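Local coordinates for glutamine--tRNA ligase (PDB 3TL4), which attaches glutamine to its cognate tRNA at the expense of ATP, the present chain being its appended N-terminal tRNA-binding domain, at residues K69-L72 against I73-I77; L7-L10 against F11-G15. All coordinates share one frame; numbering follows the deposited sequence.

Contact 1: K69-L72 against I73-I77; sequences KSEL and IVNGI
Val74 N donates to Ser70 O at 3.2 Å with an N-H...O angle of 166°, the first of three i to i+4 hydrogen bonds across this junction in helix 70-78. Asn75 N follows, 2.9 Å from Glu71 O, and Gly76 N reaches Leu72 O at 3.0 Å; the run is continued by Ile77 N to Ile73 O.

The side chains meet the preceding turn mostly through its carbonyl oxygens. Asn75 has CG anti to its own carbonyl carbon (chi1 -65°), which folds the amide back over Glu71 O. That oxygen lies over the face of the amide, 3.0 Å from Asn75 CG. Asn75 ND2 is just as near, 2.9 Å from Glu71 O, yet its N-H bonds lie in the amide plane and neither is directed at the oxygen, so no hydrogen bond forms. On another side of the helix, Ile73 sets CB 3.4 Å from Ser70 O, with CG1 following beside the same oxygen.

Ile73 packs on Ala91 and Val95 of helix 85-98 and on Leu58 of helix 49-62, while Val74 touches Leu37 of helix 28-39. Lys69 NZ, just ahead of the helix, is hydrogen-bonded to the carbonyl oxygens of Glu100 and Ser102.

The hydroxyl of the buried Ser70 is satisfied by Glu40 OE2. The chemistry thus implies a division of labour: polar groups of Lys69 and Ser70, where the helix begins, bond to nearby loops and hold its start, while Ile73 and Val74 are buried against other helices.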
loop_
_atom_site.group_PDB
_atom_site.type_symbol
_atom_site.label_atom_id
_atom_site.label_comp_id
_atom_site.label_asym_id
_atom_site.label_seq_id
_atom_site.Cartn_x
_atom_site.Cartn_y
_atom_site.Cartn_z
ATOM N N LYS A 69 4.094 -11.735 17.376
ATOM C CA LYS A 69 3.014 -11.955 16.422
ATOM C C LYS A 69 3.328 -11.457 14.995
ATOM O O LYS A 69 2.414 -11.186 14.228
ATOM C CB LYS A 69 1.710 -11.315 16.926
ATOM C CG LYS A 69 1.096 -11.983 18.158
ATOM C CD LYS A 69 0.560 -13.368 17.855
ATOM C CE LYS A 69 -0.110 -14.011 19.077
ATOM N NZ LYS A 69 -1.448 -13.436 19.415
ATOM N N SER A 70 4.606 -11.344 14.641
ATOM C CA SER A 70 4.981 -10.934 13.290
ATOM C C SER A 70 4.384 -11.876 12.243
ATOM O O SER A 70 4.060 -11.453 11.143
ATOM C CB SER A 70 6.507 -10.869 13.135
ATOM O OG SER A 70 7.108 -12.125 13.427
ATOM N N GLU A 71 4.216 -13.149 12.600
ATOM C CA GLU A 71 3.715 -14.152 11.658
ATOM C C GLU A 71 2.294 -13.858 11.177
ATOM O O GLU A 71 1.854 -14.384 10.162
ATOM C CB GLU A 71 3.780 -15.559 12.261
ATOM C CG GLU A 71 2.778 -15.829 13.389
ATOM C CD GLU A 71 3.255 -15.371 14.777
ATOM O OE1 GLU A 71 4.381 -14.830 14.908
ATOM O OE2 GLU A 71 2.487 -15.555 15.742
ATOM N N LEU A 72 1.564 -13.030 11.913
ATOM C CA LEU A 72 0.223 -12.666 11.482
ATOM C C LEU A 72 0.337 -11.851 10.209
ATOM O O LEU A 72 -0.394 -12.070 9.250
ATOM C CB LEU A 72 -0.488 -11.841 12.547
ATOM C CG LEU A 72 -0.909 -12.529 13.832
ATOM C CD1 LEU A 72 -1.456 -11.476 14.785
ATOM C CD2 LEU A 72 -1.950 -13.605 13.534
ATOM N N ILE A 73 1.264 -10.901 10.205
ATOM C CA ILE A 73 1.519 -10.089 9.012
ATOM C C ILE A 73 2.021 -10.948 7.846
ATOM O O ILE A 73 1.534 -10.835 6.727
ATOM C CB ILE A 73 2.542 -8.979 9.291
ATOM C CG1 ILE A 73 2.303 -8.372 10.682
ATOM C CG2 ILE A 73 2.499 -7.915 8.195
ATOM C CD1 ILE A 73 3.254 -7.219 11.029
ATOM N N VAL A 74 3.000 -11.807 8.106
ATOM C CA VAL A 74 3.486 -12.704 7.065
ATOM C C VAL A 74 2.376 -13.579 6.454
ATOM O O VAL A 74 2.259 -13.685 5.230
ATOM C CB VAL A 74 4.632 -13.583 7.567
ATOM C CG1 VAL A 74 4.990 -14.616 6.517
ATOM C CG2 VAL A 74 5.849 -12.713 7.928
ATOM N N ASN A 75 1.561 -14.199 7.297
ATOM C CA ASN A 75 0.457 -15.017 6.802
ATOM C C ASN A 75 -0.518 -14.197 5.956
ATOM O O ASN A 75 -1.049 -14.675 4.957
ATOM C CB ASN A 75 -0.292 -15.684 7.958
ATOM C CG ASN A 75 0.571 -16.686 8.722
ATOM O OD1 ASN A 75 1.473 -17.324 8.162
ATOM N ND2 ASN A 75 0.285 -16.836 10.010
ATOM N N GLY A 76 -0.743 -12.952 6.363
ATOM C CA GLY A 76 -1.592 -12.045 5.621
ATOM C C GLY A 76 -1.023 -11.741 4.250
ATOM O O GLY A 76 -1.750 -11.706 3.259
ATOM N N ILE A 77 0.283 -11.520 4.181
ATOM C CA ILE A 77 0.910 -11.306 2.888
ATOM C C ILE A 77 0.753 -12.569 2.045
ATOM O O ILE A 77 0.128 -12.534 0.985
ATOM C CB ILE A 77 2.409 -10.915 3.021
ATOM C CG1 ILE A 77 2.543 -9.508 3.604
ATOM C CG2 ILE A 77 3.105 -10.989 1.679
ATOM C CD1 ILE A 77 3.913 -9.188 4.213
#

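Contact 2: L7-L10 against F11-G15; sequences LTQL and FSQVG
The Phe11 ring carries Leu7 O over one face, 3.1 Å above its plane and offset toward the rim, while Leu10 C approaches obliquely. This is the C-terminal part of helix 4-13, which finishes in a Schellman motif: Gly15, at positive phi (105°), is the C-prime residue, with Phe16 N directed to Phe11 O and a weak bond from Gly15 N to Ser12 O. With Phe11 CG anti to its own carbonyl carbon (chi1 -64°), the ring folds back along the helix, and its CE2 comes 4.2 Å from Leu7 CB. Beyond the turn it packs on Leu34, Val21 and Ile24. Replacing the ring by the methyl of an alanine is likely to open a gap between this helix and helices 18-24 and 28-39, and to uncover Leu7 O on that side.

Leu10 crosses Val14 at an angle, and Leu10 CD1 lies 4.0 Å from Val14 CG1. Gln9 and Gln13 run side by side, their amide planes 62° apart, with Gln9 CG 3.4 Å from Gln13 NE2.

Backbone i to i+4 bonds join the turns, including Phe11 N to Leu7 O at 3.2 Å. Thr8 O is gripped twice: Ser12 N donates from one face of the carbonyl plane, and Ser12 OG donates from the opposite face at 3.1 Å.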
loop_
_atom_site.group_PDB
_atom_site.type_symbol
_atom_site.label_atom_id
_atom_site.label_comp_id
_atom_site.label_asym_id
_atom_site.label_seq_id
_atom_site.Cartn_x
_atom_site.Cartn_y
_atom_site.Cartn_z
ATOM N N LEU A 7 22.168 -16.449 4.099
ATOM C CA LEU A 7 21.211 -15.413 3.733
ATOM C C LEU A 7 21.060 -15.332 2.219
ATOM O O LEU A 7 19.949 -15.290 1.701
ATOM C CB LEU A 7 21.677 -14.062 4.269
ATOM C CG LEU A 7 21.836 -13.953 5.783
ATOM C CD1 LEU A 7 22.795 -12.823 6.136
ATOM C CD2 LEU A 7 20.497 -13.749 6.450
ATOM N N THR A 8 22.188 -15.313 1.518
ATOM C CA THR A 8 22.195 -15.248 0.062
ATOM C C THR A 8 21.434 -16.419 -0.544
ATOM O O THR A 8 20.638 -16.246 -1.472
ATOM C CB THR A 8 23.631 -15.273 -0.500
ATOM O OG1 THR A 8 24.291 -14.043 -0.193
ATOM C CG2 THR A 8 23.606 -15.445 -2.009
ATOM N N GLN A 9 21.699 -17.614 -0.026
ATOM C CA GLN A 9 21.105 -18.830 -0.565
ATOM C C GLN A 9 19.573 -18.800 -0.473
ATOM O O GLN A 9 18.883 -19.047 -1.460
ATOM C CB GLN A 9 21.671 -20.055 0.152
ATOM C CG GLN A 9 21.928 -21.254 -0.756
ATOM C CD GLN A 9 22.710 -22.361 -0.059
ATOM O OE1 GLN A 9 22.129 -23.316 0.462
ATOM N NE2 GLN A 9 24.037 -22.235 -0.047
ATOM N N LEU A 10 19.045 -18.477 0.704
ATOM C CA LEU A 10 17.595 -18.468 0.918
ATOM C C LEU A 10 16.878 -17.458 0.026
ATOM O O LEU A 10 15.863 -17.773 -0.585
ATOM C CB LEU A 10 17.275 -18.176 2.382
ATOM C CG LEU A 10 15.796 -18.010 2.734
ATOM C CD1 LEU A 10 15.027 -19.291 2.438
ATOM C CD2 LEU A 10 15.634 -17.605 4.197
ATOM N N PHE A 11 17.423 -16.249 -0.042
ATOM C CA PHE A 11 16.801 -15.142 -0.764
ATOM C C PHE A 11 16.689 -15.399 -2.254
ATOM O O PHE A 11 15.672 -15.077 -2.871
ATOM C CB PHE A 11 17.583 -13.845 -0.535
ATOM C CG PHE A 11 17.576 -13.381 0.896
ATOM C CD1 PHE A 11 16.704 -13.939 1.819
ATOM C CD2 PHE A 11 18.435 -12.384 1.318
ATOM C CE1 PHE A 11 16.692 -13.505 3.141
ATOM C CE2 PHE A 11 18.429 -11.951 2.637
ATOM C CZ PHE A 11 17.556 -12.511 3.547
ATOM N N SER A 12 17.737 -15.963 -2.842
ATOM C CA SER A 12 17.703 -16.247 -4.267
ATOM C C SER A 12 16.859 -17.485 -4.540
ATOM O O SER A 12 16.330 -17.648 -5.636
ATOM C CB SER A 12 19.110 -16.413 -4.825
ATOM O OG SER A 12 19.769 -17.481 -4.174
ATOM N N GLN A 13 16.726 -18.348 -3.536
ATOM C CA GLN A 13 15.869 -19.526 -3.654
ATOM C C GLN A 13 14.390 -19.168 -3.660
ATOM O O GLN A 13 13.594 -19.832 -4.326
ATOM C CB GLN A 13 16.166 -20.533 -2.549
ATOM C CG GLN A 13 17.430 -21.328 -2.808
ATOM C CD GLN A 13 17.987 -21.971 -1.559
ATOM O OE1 GLN A 13 17.479 -21.757 -0.453
ATOM N NE2 GLN A 13 19.041 -22.766 -1.724
ATOM N N VAL A 14 14.020 -18.126 -2.920
ATOM C CA VAL A 14 12.644 -17.640 -2.956
ATOM C C VAL A 14 12.429 -16.745 -4.191
ATOM O O VAL A 14 11.313 -16.316 -4.490
ATOM C CB VAL A 14 12.219 -16.963 -1.627
ATOM C CG1 VAL A 14 12.663 -17.821 -0.438
ATOM C CG2 VAL A 14 12.776 -15.573 -1.506
ATOM N N GLY A 15 13.509 -16.491 -4.923
ATOM C CA GLY A 15 13.391 -15.878 -6.232
ATOM C C GLY A 15 13.772 -14.417 -6.333
ATOM O O GLY A 15 13.493 -13.780 -7.346
#

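How the contacts relate
From the N terminus the chain first forms contact 2, within helix 4-13 and the turn that ends it, and later contact 1, within helix 70-78. Each joins consecutive residues, so neither closes a long loop; the two stand in series, without nesting or crossing. Their centres lie 20 Å apart and their nearest atoms about 11 Å, so they do not touch. Helix 28-39 is a shared neighbour: Leu34, Tyr35 and Ile38 receive side chains of contact 2, and Lys36 and Leu37 those of contact 1. Both also meet helix 49-62, Val14 O through Arg52, and Ile73, Val74 and Ile77 through Leu58, Thr51 and Leu54. Contact 2 further leans on helix 18-24, contact 1 on helix 85-98.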